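Local coordinates for heavy-metal chelation domain-containing protein (Pyrococcus horikoshii, PDB 3NPG), which is of unknown function but probably binds heavy metals, and includes a Rossmann-like domain, at residues G200-P204 / E205-G209; I168-S171 / A172-V176. One frame throughout, in Å; residues are numbered along the deposited sequence.

Interaction 1. Residues G200-P204 / E205-G209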
loop_
_atom_site.group_PDB
_atom_site.type_symbol
_atom_site.label_atom_id
_atom_site.label_comp_id
_atom_site.label_asym_id
_atom_site.label_seq_id
_atom_site.Cartn_x
_atom_site.Cartn_y
_atom_site.Cartn_z
ATOM N N GLY A 200 3.784 16.131 -18.613
ATOM C CA GLY A 200 4.897 16.724 -19.350
ATOM C C GLY A 200 4.467 17.792 -20.340
ATOM O O GLY A 200 5.160 18.036 -21.329
ATOM N N GLN A 201 3.329 18.470 -20.056
ATOM C CA GLN A 201 2.778 19.537 -20.906
ATOM C C GLN A 201 3.576 20.835 -20.789
ATOM O O GLN A 201 3.263 21.808 -21.477
ATOM C CB GLN A 201 1.306 19.802 -20.545
ATOM C CG GLN A 201 0.322 18.827 -21.172
ATOM C CD GLN A 201 -1.087 19.054 -20.671
ATOM O OE1 GLN A 201 -1.309 19.468 -19.532
ATOM N NE2 GLN A 201 -2.071 18.749 -21.501
ATOM N N LEU A 202 4.601 20.860 -19.904
ATOM C CA LEU A 202 5.419 22.058 -19.660
ATOM C C LEU A 202 6.220 22.504 -20.913
ATOM O O LEU A 202 6.453 21.693 -21.817
ATOM C CB LEU A 202 6.359 21.850 -18.434
ATOM C CG LEU A 202 7.633 20.994 -18.653
ATOM C CD1 LEU A 202 8.651 21.255 -17.567
ATOM C CD2 LEU A 202 7.311 19.531 -18.700
ATOM N N LEU A 203 6.598 23.801 -20.978
ATOM C CA LEU A 203 7.381 24.328 -22.105
ATOM C C LEU A 203 8.787 23.720 -22.125
ATOM O O LEU A 203 9.408 23.582 -21.070
ATOM C CB LEU A 203 7.478 25.868 -22.037
ATOM C CG LEU A 203 6.213 26.645 -22.401
ATOM C CD1 LEU A 203 6.385 28.099 -22.109
ATOM C CD2 LEU A 203 5.854 26.459 -23.855
ATOM N N PRO A 204 9.330 23.378 -23.324
ATOM C CA PRO A 204 10.689 22.799 -23.372
ATOM C C PRO A 204 11.755 23.752 -22.842
ATOM O O PRO A 204 12.717 23.306 -22.213
ATOM C CB PRO A 204 10.894 22.490 -24.863
ATOM C CG PRO A 204 9.519 22.448 -25.445
ATOM C CD PRO A 204 8.725 23.448 -24.668
ATOM N N GLU A 205 11.555 25.079 -23.046
ATOM C CA GLU A 205 12.493 26.117 -22.591
ATOM C C GLU A 205 12.727 26.075 -21.064
ATOM O O GLU A 205 13.771 26.527 -20.592
ATOM C CB GLU A 205 12.016 27.516 -23.030
ATOM C CG GLU A 205 10.693 27.944 -22.408
ATOM C CD GLU A 205 10.214 29.308 -22.842
ATOM O OE1 GLU A 205 9.798 29.447 -24.014
ATOM O OE2 GLU A 205 10.225 30.236 -22.002
ATOM N N PHE A 206 11.753 25.519 -20.296
ATOM C CA PHE A 206 11.874 25.387 -18.840
ATOM C C PHE A 206 12.924 24.341 -18.468
ATOM O O PHE A 206 13.515 24.412 -17.386
ATOM C CB PHE A 206 10.516 25.015 -18.209
ATOM C CG PHE A 206 9.417 26.043 -18.371
ATOM C CD1 PHE A 206 9.717 27.399 -18.459
ATOM C CD2 PHE A 206 8.080 25.669 -18.311
ATOM C CE1 PHE A 206 8.700 28.350 -18.588
ATOM C CE2 PHE A 206 7.064 26.623 -18.410
ATOM C CZ PHE A 206 7.380 27.956 -18.549
ATOM N N LEU A 207 13.151 23.360 -19.364
ATOM C CA LEU A 207 14.113 22.284 -19.127
ATOM C C LEU A 207 15.444 22.523 -19.866
ATOM O O LEU A 207 16.282 21.620 -19.928
ATOM C CB LEU A 207 13.502 20.914 -19.503
ATOM C CG LEU A 207 12.306 20.461 -18.639
ATOM C CD1 LEU A 207 11.639 19.252 -19.227
ATOM C CD2 LEU A 207 12.737 20.184 -17.198
ATOM N N LYS A 208 15.660 23.765 -20.382
ATOM C CA LYS A 208 16.920 24.138 -21.040
ATOM C C LYS A 208 18.058 24.076 -20.036
ATOM O O LYS A 208 17.923 24.577 -18.911
ATOM C CB LYS A 208 16.827 25.550 -21.641
ATOM C CG LYS A 208 16.270 25.588 -23.050
ATOM C CD LYS A 208 16.223 27.027 -23.577
ATOM C CE LYS A 208 15.850 27.100 -25.037
ATOM N NZ LYS A 208 17.005 26.765 -25.920
ATOM N N GLY A 209 19.149 23.420 -20.424
ATOM C CA GLY A 209 20.307 23.240 -19.557
ATOM C C GLY A 209 20.325 21.897 -18.853
ATOM O O GLY A 209 21.397 21.384 -18.528
#

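Interaction 2. Residues I168-S171 / A172-V176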
loop_
_atom_site.group_PDB
_atom_site.type_symbol
_atom_site.label_atom_id
_atom_site.label_comp_id
_atom_site.label_asym_id
_atom_site.label_seq_id
_atom_site.Cartn_x
_atom_site.Cartn_y
_atom_site.Cartn_z
ATOM N N ILE A 168 16.654 6.803 -21.011
ATOM C CA ILE A 168 15.713 6.878 -19.887
ATOM C C ILE A 168 14.337 7.340 -20.355
ATOM O O ILE A 168 14.223 8.389 -20.998
ATOM C CB ILE A 168 16.268 7.790 -18.744
ATOM C CG1 ILE A 168 17.538 7.182 -18.117
ATOM C CG2 ILE A 168 15.193 8.055 -17.671
ATOM C CD1 ILE A 168 18.339 8.131 -17.347
ATOM N N ILE A 169 13.285 6.557 -20.030
ATOM C CA ILE A 169 11.897 6.949 -20.294
ATOM C C ILE A 169 11.194 7.098 -18.958
ATOM O O ILE A 169 10.792 6.096 -18.356
ATOM C CB ILE A 169 11.164 5.954 -21.253
ATOM C CG1 ILE A 169 11.926 5.794 -22.581
ATOM C CG2 ILE A 169 9.718 6.393 -21.499
ATOM C CD1 ILE A 169 11.355 4.764 -23.467
ATOM N N ALA A 170 11.177 8.336 -18.419
ATOM C CA ALA A 170 10.608 8.613 -17.100
ATOM C C ALA A 170 9.219 9.178 -17.209
ATOM O O ALA A 170 9.005 10.157 -17.933
ATOM C CB ALA A 170 11.505 9.577 -16.332
ATOM N N SER A 171 8.252 8.566 -16.490
ATOM C CA SER A 171 6.882 9.059 -16.442
ATOM C C SER A 171 6.896 10.500 -15.969
ATOM O O SER A 171 7.606 10.825 -15.012
ATOM C CB SER A 171 6.041 8.209 -15.496
ATOM O OG SER A 171 4.717 8.706 -15.389
ATOM N N ALA A 172 6.150 11.378 -16.660
ATOM C CA ALA A 172 6.105 12.802 -16.346
ATOM C C ALA A 172 5.637 13.079 -14.902
ATOM O O ALA A 172 5.778 14.204 -14.414
ATOM C CB ALA A 172 5.219 13.521 -17.341
ATOM N N SER A 173 5.161 12.029 -14.194
ATOM C CA SER A 173 4.749 12.127 -12.794
ATOM C C SER A 173 5.962 12.330 -11.875
ATOM O O SER A 173 5.791 12.649 -10.702
ATOM C CB SER A 173 3.967 10.884 -12.377
ATOM O OG SER A 173 4.760 9.713 -12.469
ATOM N N CYS A 174 7.192 12.181 -12.421
ATOM C CA CYS A 174 8.421 12.433 -11.661
ATOM C C CYS A 174 8.570 13.938 -11.367
ATOM O O CYS A 174 9.355 14.328 -10.504
ATOM C CB CYS A 174 9.646 11.872 -12.389
ATOM S SG CYS A 174 10.003 12.665 -13.979
ATOM N N ILE A 175 7.765 14.770 -12.053
ATOM C CA ILE A 175 7.733 16.215 -11.835
ATOM C C ILE A 175 6.912 16.544 -10.559
ATOM O O ILE A 175 7.347 17.357 -9.745
ATOM C CB ILE A 175 7.183 16.945 -13.099
ATOM C CG1 ILE A 175 8.090 16.679 -14.336
ATOM C CG2 ILE A 175 7.022 18.450 -12.842
ATOM C CD1 ILE A 175 7.475 17.119 -15.705
ATOM N N VAL A 176 5.761 15.857 -10.362
ATOM C CA VAL A 176 4.904 16.097 -9.199
ATOM C C VAL A 176 5.445 15.488 -7.888
ATOM O O VAL A 176 5.253 16.082 -6.826
ATOM C CB VAL A 176 3.396 15.749 -9.444
ATOM C CG1 VAL A 176 2.697 16.856 -10.212
ATOM C CG2 VAL A 176 3.237 14.419 -10.160
#

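Interaction 1. Residues G200-P204 / E205-G209
Phe206 sets CG anti to its own carbonyl carbon (chi1 -63°), which turns its ring under Leu203 CB, while the like torsion of Leu203 (chi1 -74°) directs the leucine branch along the ring. Leu203 CB makes the CH-pi contact, 3.9 Å from the centroid of the Phe206 ring and offset toward the rim, on a line 18° off the ring normal. The branch reaches further along the same ring, with Leu203 CD1 3.7 Å from Phe206 CZ. Near the ring plane, Leu202 CB approaches the edge at Phe206 CD2, 4.2 Å away. The other end of Leu202 serves a different neighbour: its CD1 lies 3.9 Å from Leu207 CG, the two side chains crossing at about a right angle.

How a short loop can carry its own apolar cluster is illustrated by the backbone beneath. A 3-10 turn over Pro204 to Phe206 is held by Phe206 N to Leu203 O at 3.1 Å and Leu207 N to Pro204 O at 2.9 Å. The proline suits the first turn, where no N-H is needed. Helix 6-17 touches the ring through Ile10 and Lys13, and Ser93 of helix 79-96 also meets it, so Phe206 joins the loop to helices 6-17 and 79-96. With the ring cut back to an alanine, Leu203 CB would probably lose the face it rests on, and a gap is likely to open toward the two helices. Glu205, on the exposed side, lays its CG 3.8 Å from Leu203 CB, its aliphatic stem running beside the leucine.

Dispersion and CH-pi contact thus hold the side chains, while the polar bonds across the turn are made by the backbone; the cluster depends on shape and burial rather than on charge.

Interaction 2. Residues I168-S171 / A172-V176
A type I beta turn from Ser171 to Cys174 ends strand 167-171 and leads into the short helix 174-177, giving a compact example of how a parallel strand of a mixed sheet hands the chain to what follows. Cys174 N donates to Ser171 O at 3.0 Å, with a nearly straight N-H...O angle of 163°. The next step repeats the spacing: Ile175 N bonds to Ala172 O at 3.1 Å, so the turn runs on into the first residues of the helix.

Beside the backbone, two serine hydroxyls meet. Ser171 OG and Ser173 OG are 3.1 Å apart and hydrogen-bonded, and either may be the donor. Ser171 turns OG anti to its main-chain nitrogen (chi1 177°), whereas Ser173 holds OG between its nitrogen and carbonyl carbon (chi1 62°); together these rotations bring the two oxygens within bonding distance of each other across the turn.

The strand order places this turn in a Rossmann-like sheet, where strand 167-171 lies between strands 118-122 and 192-196. The carboxyl end of the strand beside the first one, where the chain reverses its direction of progress across the sheet, is a classic ligand-binding location of such folds. An acetate ion, probably from the crystallisation liquor, sits about 3 Å from the side chain of Ala172, consistent with a pocket there. On the buried side, Ala170 CB approaches Cys174 SG at 4.2 Å, a loose apolar contact. Leu180 and Ile183 of helix 180-186 also pack against the cysteine, while Ile195 of the adjoining strand touches both Ala170 and Ala172.

How the interactions relate
From the N terminus the chain meets interaction 2 first, where strand 167-171 turns into helix 174-177. It then passes through helix 180-186 and strand 192-196 before the loop of interaction 1, which leads on to strand 214-220. Each contact closes a local turn, and the two follow in series, neither nested nor crossed. In space their centres are about 13 Å apart, yet they touch: Gly200 N lies 3.2 Å from Ala172 CB, and Leu202 CD2 packs 3.8 Å from Ile175 CD1. Through this meeting, the turn and helix that follow a central sheet strand are joined to the loop that packs on helices 6-17 and 79-96.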